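Local coordinates for protein aromatic-amino-acid aminotransferase (Burkholderia pseudomallei, PDB 4F4E) that binds pyridoxal 5'-phosphate as a lysine-linked cofactor and probably transfers amino groups between aromatic amino acids such as tyrosine and 2-oxoglutarate, at residues N40-A45 / G389-S394; L89-I94 / R300-N305; E154-L159 / V199-C204. All coordinates share one frame; numbering follows the deposited sequence.

Contact 1 (N40-A45 / G389-S394); sequences NEAFNA and GIYAVS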
loop_
_atom_site.group_PDB
_atom_site.type_symbol
_atom_site.label_atom_id
_atom_site.label_comp_id
_atom_site.label_asym_id
_atom_site.label_seq_id
_atom_site.Cartn_x
_atom_site.Cartn_y
_atom_site.Cartn_z
ATOM N N ASN A 40 -10.723 6.865 22.656
ATOM C CA ASN A 40 -11.875 6.543 21.812
ATOM C C ASN A 40 -12.850 5.611 22.464
ATOM O O ASN A 40 -14.058 5.742 22.258
ATOM C CB ASN A 40 -11.401 5.926 20.510
ATOM C CG ASN A 40 -10.590 6.888 19.692
ATOM O OD1 ASN A 40 -10.701 8.092 19.859
ATOM N ND2 ASN A 40 -9.751 6.363 18.802
ATOM N N GLU A 41 -12.342 4.665 23.248
ATOM C CA GLU A 41 -13.216 3.729 23.959
ATOM C C GLU A 41 -14.059 4.514 24.984
ATOM O O GLU A 41 -15.292 4.379 24.993
ATOM C CB GLU A 41 -12.422 2.564 24.610
ATOM N N ALA A 42 -13.413 5.322 25.827
ATOM C CA ALA A 42 -14.145 6.126 26.802
ATOM C C ALA A 42 -15.128 7.075 26.088
ATOM O O ALA A 42 -16.286 7.185 26.479
ATOM C CB ALA A 42 -13.198 6.905 27.708
ATOM N N PHE A 43 -14.680 7.749 25.035
ATOM C CA PHE A 43 -15.581 8.667 24.320
ATOM C C PHE A 43 -16.827 7.922 23.849
ATOM O O PHE A 43 -17.958 8.398 23.994
ATOM C CB PHE A 43 -14.883 9.295 23.124
ATOM C CG PHE A 43 -15.752 10.200 22.326
ATOM C CD1 PHE A 43 -16.032 11.486 22.781
ATOM C CD2 PHE A 43 -16.274 9.796 21.116
ATOM C CE1 PHE A 43 -16.844 12.322 22.038
ATOM C CE2 PHE A 43 -17.103 10.628 20.368
ATOM C CZ PHE A 43 -17.367 11.910 20.817
ATOM N N ASN A 44 -16.607 6.754 23.265
ATOM C CA ASN A 44 -17.710 5.968 22.709
ATOM C C ASN A 44 -18.670 5.450 23.758
ATOM O O ASN A 44 -19.882 5.461 23.541
ATOM C CB ASN A 44 -17.167 4.810 21.845
ATOM C CG ASN A 44 -16.634 5.285 20.505
ATOM O OD1 ASN A 44 -17.064 6.302 19.962
ATOM N ND2 ASN A 44 -15.695 4.532 19.953
ATOM N N ALA A 45 -18.150 5.029 24.908
ATOM C CA ALA A 45 -18.990 4.567 25.982
ATOM C C ALA A 45 -19.772 5.710 26.703
ATOM O O ALA A 45 -20.678 5.429 27.482
ATOM C CB ALA A 45 -18.148 3.781 26.997
ATOM N N GLY A 389 -17.408 16.084 29.421
ATOM C CA GLY A 389 -17.527 15.239 28.252
ATOM C C GLY A 389 -16.760 15.784 27.057
ATOM O O GLY A 389 -17.136 15.518 25.892
ATOM N N ILE A 390 -15.683 16.542 27.335
ATOM C CA ILE A 390 -14.793 17.078 26.319
ATOM C C ILE A 390 -13.461 16.343 26.419
ATOM O O ILE A 390 -12.811 16.369 27.488
ATOM C CB ILE A 390 -14.560 18.586 26.497
ATOM C CG1 ILE A 390 -15.900 19.392 26.573
ATOM C CG2 ILE A 390 -13.600 19.098 25.421
ATOM C CD1 ILE A 390 -16.824 19.440 25.371
ATOM N N TYR A 391 -13.086 15.655 25.333
ATOM C CA TYR A 391 -12.000 14.696 25.334
ATOM C C TYR A 391 -10.756 15.261 24.632
ATOM O O TYR A 391 -10.743 15.386 23.409
ATOM C CB TYR A 391 -12.457 13.400 24.625
ATOM C CG TYR A 391 -13.421 12.577 25.457
ATOM C CD1 TYR A 391 -14.724 13.028 25.693
ATOM C CD2 TYR A 391 -13.024 11.383 26.050
ATOM C CE1 TYR A 391 -15.597 12.291 26.442
ATOM C CE2 TYR A 391 -13.897 10.633 26.791
ATOM C CZ TYR A 391 -15.182 11.109 27.008
ATOM O OH TYR A 391 -16.033 10.413 27.794
ATOM N N ALA A 392 -9.770 15.663 25.422
ATOM C CA ALA A 392 -8.433 16.032 24.918
ATOM C C ALA A 392 -7.492 14.881 25.243
ATOM O O ALA A 392 -7.833 13.965 26.023
ATOM C CB ALA A 392 -7.966 17.310 25.576
ATOM N N VAL A 393 -6.315 14.884 24.603
ATOM C CA VAL A 393 -5.298 13.850 24.817
ATOM C C VAL A 393 -4.578 14.167 26.154
ATOM O O VAL A 393 -4.486 15.314 26.578
ATOM C CB VAL A 393 -4.326 13.821 23.618
ATOM C CG1 VAL A 393 -3.323 12.683 23.728
ATOM C CG2 VAL A 393 -5.113 13.790 22.313
ATOM N N SER A 394 -4.084 13.151 26.838
ATOM C CA SER A 394 -3.440 13.335 28.132
ATOM C C SER A 394 -2.247 14.299 28.141
ATOM O O SER A 394 -1.892 14.872 29.183
ATOM C CB SER A 394 -3.011 11.968 28.648
ATOM O OG SER A 394 -1.886 11.520 27.907
#
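Ala42 meets Tyr391 where the last turn of helix 35-45 comes up against the chain that leaves helix 378-388. Its methyl, directed at the other segment, sits beside the phenol ring, with CB 3.9 Å from Tyr391 CE2. The carbonyl of Ala42 lies near the phenol oxygen without bonding to it. That oxygen is used one step beyond the segment instead, where Tyr391 OH is hydrogen-bonded to OD2 of Asp46.

Phe43 comes next and carries most of the helix's side of the contact. Its CA stands over the ring of Tyr391, 3.9 Å from the centroid, in a CH-pi contact that brings the helix backbone itself onto the aromatic face; Phe43 N is also close, 3.5 Å from Tyr391 CE2. With CG swung anti to the backbone nitrogen (chi1 178°), the phenyl group runs on past the same face and presents an edge to it. The two rings make a T-shaped pair, planes at 89° and centroids 5.2 Å apart. Phe43 CD1 is the atom that points in, 3.5 Å from Tyr391 CD1, offset from the middle of the phenol ring toward its rim.

On the other segment, Gly389 O lies in the plane of the Tyr391 ring at its edge. Lys51 comes to Phe43 as well, making a cation-pi contact with the phenyl ring and a hydrogen bond to the carbonyl of the same residue. Backbone bonds from Tyr391 to Val52 and Leu54 tie its strand to strand 52-53. An N-terminal helix packed by an aromatic pair on a C-terminal strand, next to the short parallel pairing of strands 52-53 and 390-391, fits the small domain of class I aminotransferases, which is built from N-terminal and C-terminal parts of the polypeptide.

Contact 2 (L89-I94 / R300-N305); sequences LPIDGI and RVIRTN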
loop_
_atom_site.group_PDB
_atom_site.type_symbol
_atom_site.label_atom_id
_atom_site.label_comp_id
_atom_site.label_asym_id
_atom_site.label_seq_id
_atom_site.Cartn_x
_atom_site.Cartn_y
_atom_site.Cartn_z
ATOM N N LEU A 89 -0.762 0.082 -12.555
ATOM C CA LEU A 89 0.025 1.288 -12.710
ATOM C C LEU A 89 1.508 0.889 -12.742
ATOM O O LEU A 89 1.882 -0.173 -12.210
ATOM C CB LEU A 89 -0.196 2.258 -11.554
ATOM C CG LEU A 89 -1.568 2.917 -11.417
ATOM C CD1 LEU A 89 -1.570 3.894 -10.228
ATOM C CD2 LEU A 89 -1.959 3.599 -12.723
ATOM N N PRO A 90 2.378 1.779 -13.283
ATOM C CA PRO A 90 3.809 1.638 -13.055
ATOM C C PRO A 90 4.159 1.546 -11.570
ATOM O O PRO A 90 3.357 1.948 -10.697
ATOM C CB PRO A 90 4.365 2.960 -13.634
ATOM C CG PRO A 90 3.407 3.299 -14.688
ATOM C CD PRO A 90 2.102 3.022 -13.995
ATOM N N ILE A 91 5.358 0.993 -11.277
ATOM C CA ILE A 91 5.794 0.771 -9.926
ATOM C C ILE A 91 5.794 2.083 -9.164
ATOM O O ILE A 91 5.388 2.134 -7.992
ATOM C CB ILE A 91 7.177 0.089 -9.867
ATOM C CG1 ILE A 91 7.116 -1.349 -10.441
ATOM C CG2 ILE A 91 7.729 0.091 -8.435
ATOM C CD1 ILE A 91 8.532 -1.935 -10.637
ATOM N N ASP A 92 6.191 3.164 -9.858
ATOM C CA ASP A 92 6.272 4.473 -9.252
ATOM C C ASP A 92 5.050 5.342 -9.481
ATOM O O ASP A 92 5.105 6.538 -9.292
ATOM C CB ASP A 92 7.526 5.233 -9.735
ATOM C CG ASP A 92 7.686 5.249 -11.248
ATOM O OD1 ASP A 92 6.930 4.583 -11.985
ATOM O OD2 ASP A 92 8.657 5.912 -11.705
ATOM N N GLY A 93 3.996 4.739 -9.973
ATOM C CA GLY A 93 2.662 5.374 -10.036
ATOM C C GLY A 93 2.408 6.124 -11.321
ATOM O O GLY A 93 3.088 5.939 -12.332
ATOM N N ILE A 94 1.382 6.954 -11.292
ATOM C CA ILE A 94 0.923 7.707 -12.468
ATOM C C ILE A 94 1.939 8.793 -12.766
ATOM O O ILE A 94 2.201 9.633 -11.951
ATOM C CB ILE A 94 -0.466 8.340 -12.213
ATOM C CG1 ILE A 94 -1.499 7.244 -11.927
ATOM C CG2 ILE A 94 -0.899 9.188 -13.424
ATOM C CD1 ILE A 94 -2.685 7.751 -11.167
ATOM N N ARG A 300 12.677 -1.268 -6.679
ATOM C CA ARG A 300 12.807 -2.572 -6.048
ATOM C C ARG A 300 12.145 -2.617 -4.701
ATOM O O ARG A 300 11.480 -3.580 -4.365
ATOM C CB ARG A 300 14.259 -3.016 -5.900
ATOM C CG ARG A 300 14.953 -3.179 -7.236
ATOM C CD ARG A 300 16.433 -3.503 -7.028
ATOM N NE ARG A 300 16.522 -4.653 -6.153
ATOM C CZ ARG A 300 17.564 -4.970 -5.409
ATOM N NH1 ARG A 300 18.670 -4.231 -5.427
ATOM N NH2 ARG A 300 17.484 -6.043 -4.636
ATOM N N VAL A 301 12.340 -1.551 -3.924
ATOM C CA VAL A 301 11.793 -1.449 -2.582
ATOM C C VAL A 301 10.246 -1.378 -2.590
ATOM O O VAL A 301 9.584 -1.926 -1.732
ATOM C CB VAL A 301 12.422 -0.198 -1.916
ATOM C CG1 VAL A 301 11.615 0.300 -0.782
ATOM C CG2 VAL A 301 13.882 -0.508 -1.496
ATOM N N ILE A 302 9.681 -0.715 -3.607
ATOM C CA ILE A 302 8.229 -0.693 -3.767
ATOM C C ILE A 302 7.721 -2.060 -4.232
ATOM O O ILE A 302 6.740 -2.592 -3.726
ATOM C CB ILE A 302 7.835 0.353 -4.839
ATOM C CG1 ILE A 302 8.065 1.763 -4.313
ATOM C CG2 ILE A 302 6.383 0.200 -5.255
ATOM C CD1 ILE A 302 8.205 2.789 -5.482
ATOM N N ARG A 303 8.394 -2.637 -5.221
ATOM C CA ARG A 303 7.840 -3.796 -5.880
ATOM C C ARG A 303 7.747 -4.953 -4.897
ATOM O O ARG A 303 6.803 -5.726 -4.995
ATOM C CB ARG A 303 8.692 -4.220 -7.110
ATOM C CG ARG A 303 8.185 -5.490 -7.736
ATOM C CD ARG A 303 8.338 -5.576 -9.254
ATOM N NE ARG A 303 8.264 -6.987 -9.660
ATOM C CZ ARG A 303 7.168 -7.750 -9.672
ATOM N NH1 ARG A 303 5.961 -7.278 -9.325
ATOM N NH2 ARG A 303 7.278 -9.024 -10.058
ATOM N N THR A 304 8.740 -5.086 -4.004
ATOM C CA THR A 304 8.730 -6.173 -3.036
ATOM C C THR A 304 7.901 -5.893 -1.782
ATOM O O THR A 304 7.978 -6.636 -0.789
ATOM C CB THR A 304 10.166 -6.534 -2.623
ATOM O OG1 THR A 304 10.813 -5.365 -2.115
ATOM C CG2 THR A 304 10.948 -7.046 -3.854
ATOM N N ASN A 305 7.173 -4.785 -1.801
ATOM C CA ASN A 305 6.300 -4.415 -0.697
ATOM C C ASN A 305 4.847 -4.579 -1.211
ATOM O O ASN A 305 4.091 -5.454 -0.732
ATOM C CB ASN A 305 6.641 -2.989 -0.263
ATOM C CG ASN A 305 5.772 -2.478 0.883
ATOM O OD1 ASN A 305 4.713 -3.053 1.182
ATOM N ND2 ASN A 305 6.232 -1.408 1.565
#
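Ile91 lays its CG2 methyl against the beta-branch of Ile302. The two CG2 atoms, Ile91 CG2 and Ile302 CG2, are 3.5 Å apart, closer than methyl carbons usually settle, and Ile91 CG2 is almost as near to Ile302 CB. Ile91 CG1 lies beside the backbone N (chi1 -66°), which leaves CG2 anti to that nitrogen and turned at Ile302; Ile302 has the same choice of branches. Ile302 CG2 also touches the backbone of the loop, at 3.5 Å from Ile91 O. The longer branch of Ile91 goes another way: its CD1 rests 3.9 Å from CD of Arg303, on the aliphatic part of that chain.

Ile91 is held out by the type I turn from Pro90 to Gly93, closed by a bond from Gly93 N to Pro90 O. Across the contact, helix 288-303 is just ending, and Arg300 O takes both Thr304 N and Thr304 OG1, one on either face of its carbonyl plane. Ile302 also touches Ala121 of strand 118-124 and Ile132 of helix 125-140.

Beyond its methylenes Arg303 leads off to the dimer partner, where NH2 forms a salt bridge with Glu154 of the second subunit. No hydrogen bond joins the two segments; the contact between them is mainly apolar, side chain on side chain with one backbone carbonyl, while Arg303 spends its polar end on the subunit interface.

Contact 3 (E154-L159 / V199-C204); sequences ENHRAL and VLHACC. With EDO (1,2-ethanediol), chain C.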
loop_
_atom_site.group_PDB
_atom_site.type_symbol
_atom_site.label_atom_id
_atom_site.label_comp_id
_atom_site.label_asym_id
_atom_site.label_seq_id
_atom_site.Cartn_x
_atom_site.Cartn_y
_atom_site.Cartn_z
ATOM N N GLU A 154 3.301 10.036 16.324
ATOM C CA GLU A 154 3.715 8.787 16.924
ATOM C C GLU A 154 4.328 7.775 15.928
ATOM O O GLU A 154 5.194 6.979 16.285
ATOM C CB GLU A 154 2.510 8.151 17.621
ATOM C CG GLU A 154 2.831 6.887 18.425
ATOM C CD GLU A 154 2.777 5.569 17.627
ATOM O OE1 GLU A 154 2.041 5.488 16.604
ATOM O OE2 GLU A 154 3.500 4.598 18.046
ATOM N N ASN A 155 3.865 7.795 14.693
ATOM C CA ASN A 155 4.283 6.801 13.744
ATOM C C ASN A 155 5.654 7.127 13.167
ATOM O O ASN A 155 6.260 6.251 12.553
ATOM C CB ASN A 155 3.205 6.590 12.667
ATOM C CG ASN A 155 3.259 5.220 12.019
ATOM O OD1 ASN A 155 3.734 4.276 12.638
ATOM N ND2 ASN A 155 2.836 5.115 10.736
ATOM N N HIS A 156 6.226 8.315 13.400
ATOM C CA HIS A 156 7.615 8.514 13.020
ATOM C C HIS A 156 8.550 7.545 13.719
ATOM O O HIS A 156 9.263 6.761 13.075
ATOM C CB HIS A 156 8.102 9.945 13.281
ATOM C CG HIS A 156 7.662 10.974 12.253
ATOM N ND1 HIS A 156 7.495 12.281 12.572
ATOM C CD2 HIS A 156 7.438 10.883 10.886
ATOM C CE1 HIS A 156 7.125 12.957 11.480
ATOM N NE2 HIS A 156 7.102 12.104 10.453
ATOM N N ARG A 157 8.537 7.555 15.033
ATOM C CA ARG A 157 9.402 6.645 15.774
ATOM C C ARG A 157 9.094 5.192 15.409
ATOM O O ARG A 157 10.010 4.425 15.134
ATOM C CB ARG A 157 9.245 6.850 17.293
ATOM C CG ARG A 157 10.174 5.919 18.094
ATOM C CD ARG A 157 10.060 6.157 19.579
ATOM N NE ARG A 157 10.601 7.461 19.900
ATOM C CZ ARG A 157 11.891 7.719 20.117
ATOM N NH1 ARG A 157 12.798 6.780 20.026
ATOM N NH2 ARG A 157 12.263 8.960 20.401
ATOM N N ALA A 158 7.804 4.839 15.387
ATOM C CA ALA A 158 7.405 3.457 15.138
ATOM C C ALA A 158 7.873 2.999 13.753
ATOM O O ALA A 158 8.412 1.917 13.598
ATOM C CB ALA A 158 5.893 3.319 15.266
ATOM N N LEU A 159 7.681 3.848 12.745
ATOM C CA LEU A 159 8.055 3.482 11.372
ATOM C C LEU A 159 9.557 3.280 11.160
ATOM O O LEU A 159 9.999 2.298 10.579
ATOM C CB LEU A 159 7.465 4.505 10.376
ATOM C CG LEU A 159 7.697 4.233 8.899
ATOM C CD1 LEU A 159 6.498 4.778 8.044
ATOM C CD2 LEU A 159 9.023 4.826 8.410
ATOM N N VAL A 199 14.267 13.976 10.533
ATOM C CA VAL A 199 12.870 14.042 10.088
ATOM C C VAL A 199 12.318 15.390 10.536
ATOM O O VAL A 199 12.256 15.672 11.720
ATOM C CB VAL A 199 12.036 12.895 10.657
ATOM C CG1 VAL A 199 10.577 12.994 10.223
ATOM C CG2 VAL A 199 12.667 11.555 10.306
ATOM N N LEU A 200 11.977 16.223 9.567
ATOM C CA LEU A 200 11.618 17.612 9.755
ATOM C C LEU A 200 10.214 17.854 9.202
ATOM O O LEU A 200 9.952 17.604 8.006
ATOM C CB LEU A 200 12.621 18.493 8.989
ATOM C CG LEU A 200 14.059 18.459 9.524
ATOM C CD1 LEU A 200 15.107 18.913 8.470
ATOM C CD2 LEU A 200 14.138 19.333 10.783
ATOM N N HIS A 201 9.312 18.322 10.073
ATOM C CA HIS A 201 8.000 18.760 9.618
ATOM C C HIS A 201 8.114 20.036 8.828
ATOM O O HIS A 201 8.668 21.048 9.303
ATOM C CB HIS A 201 7.072 18.988 10.807
ATOM C CG HIS A 201 6.861 17.773 11.688
ATOM N ND1 HIS A 201 5.632 17.249 11.899
ATOM C CD2 HIS A 201 7.753 17.032 12.472
ATOM C CE1 HIS A 201 5.731 16.205 12.769
ATOM N NE2 HIS A 201 7.034 16.085 13.139
ATOM N N ALA A 202 7.500 20.082 7.648
ATOM C CA ALA A 202 7.652 21.256 6.811
ATOM C C ALA A 202 6.940 22.452 7.410
ATOM O O ALA A 202 7.355 23.589 7.207
ATOM C CB ALA A 202 7.141 21.009 5.379
ATOM N N CYS A 203 5.813 22.176 8.063
ATOM C CA CYS A 203 4.923 23.178 8.641
ATOM C C CYS A 203 3.796 22.432 9.351
ATOM O O CYS A 203 3.643 21.219 9.204
ATOM C CB CYS A 203 4.331 24.141 7.599
ATOM S SG CYS A 203 3.212 23.474 6.374
ATOM N N CYS A 204 3.020 23.154 10.140
ATOM C CA CYS A 204 1.851 22.562 10.791
ATOM C C CYS A 204 2.261 21.373 11.629
ATOM O O CYS A 204 1.759 20.232 11.470
ATOM C CB CYS A 204 0.797 22.190 9.773
ATOM S SG CYS A 204 0.094 23.620 8.891
HETATM C C1 EDO C . 10.566 20.263 13.249
HETATM O O1 EDO C . 10.405 19.068 12.523
HETATM C C2 EDO C . 10.405 21.528 12.392
HETATM O O2 EDO C . 9.086 21.673 11.946
#
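The His156 ring has Val199 CG1 over the centre of one face and His201 NE2 at its edge, close to its plane. The valine methyl makes a CH-pi contact, 3.7 Å from the ring centroid, and Val199 reaches that spot because CG1 is anti to its backbone N (chi1 178°). Against His201 the pairing is an offset edge-to-face one, the edge of His156 toward the face of His201, with planes at 81°; His156 CE1 to His201 NE2 is 3.5 Å. Trp153 forms a further edge-to-face pair with His156.

Nitrogens fix how the rings are turned. Ser152 OG bonds to both His156 ND1 and His201 NE2, and His156 NE2 goes to OD2 of Asp234. Beside His201 a 1,2-ethanediol, probably from the crystallisation liquor, bridges its backbone: His201 N reaches EDO O1 at 2.8 Å, and EDO O2 gives a bond to His201 O at 2.7 Å.

In class I aminotransferases an aspartate like Asp234 pairs with the cofactor's pyridine nitrogen, so these buried histidines are consistent with the second shell of the pyridoxal phosphate site in the large alpha/beta domain.

How the contacts relate
The three contacts close nested loops along the chain: contact 3 lies inside contact 2, and contact 2 inside contact 1. Within one subunit none touches another. Contacts 1 and 2 are the farthest apart, centres about 39 Å from each other; contact 3, nearer the middle of the chain, has its centre about 24 Å from that of contact 1 and about 23 Å from that of contact 2. Contacts 2 and 3 belong to the large domain and pack on the same helix 125-140 and mixed sheet. Across the dimer, the backbone O of Arg303 takes a bond from Asn155 of the other subunit. Contact 1 stands apart, joining N-terminal and C-terminal parts of the chain in the small domain.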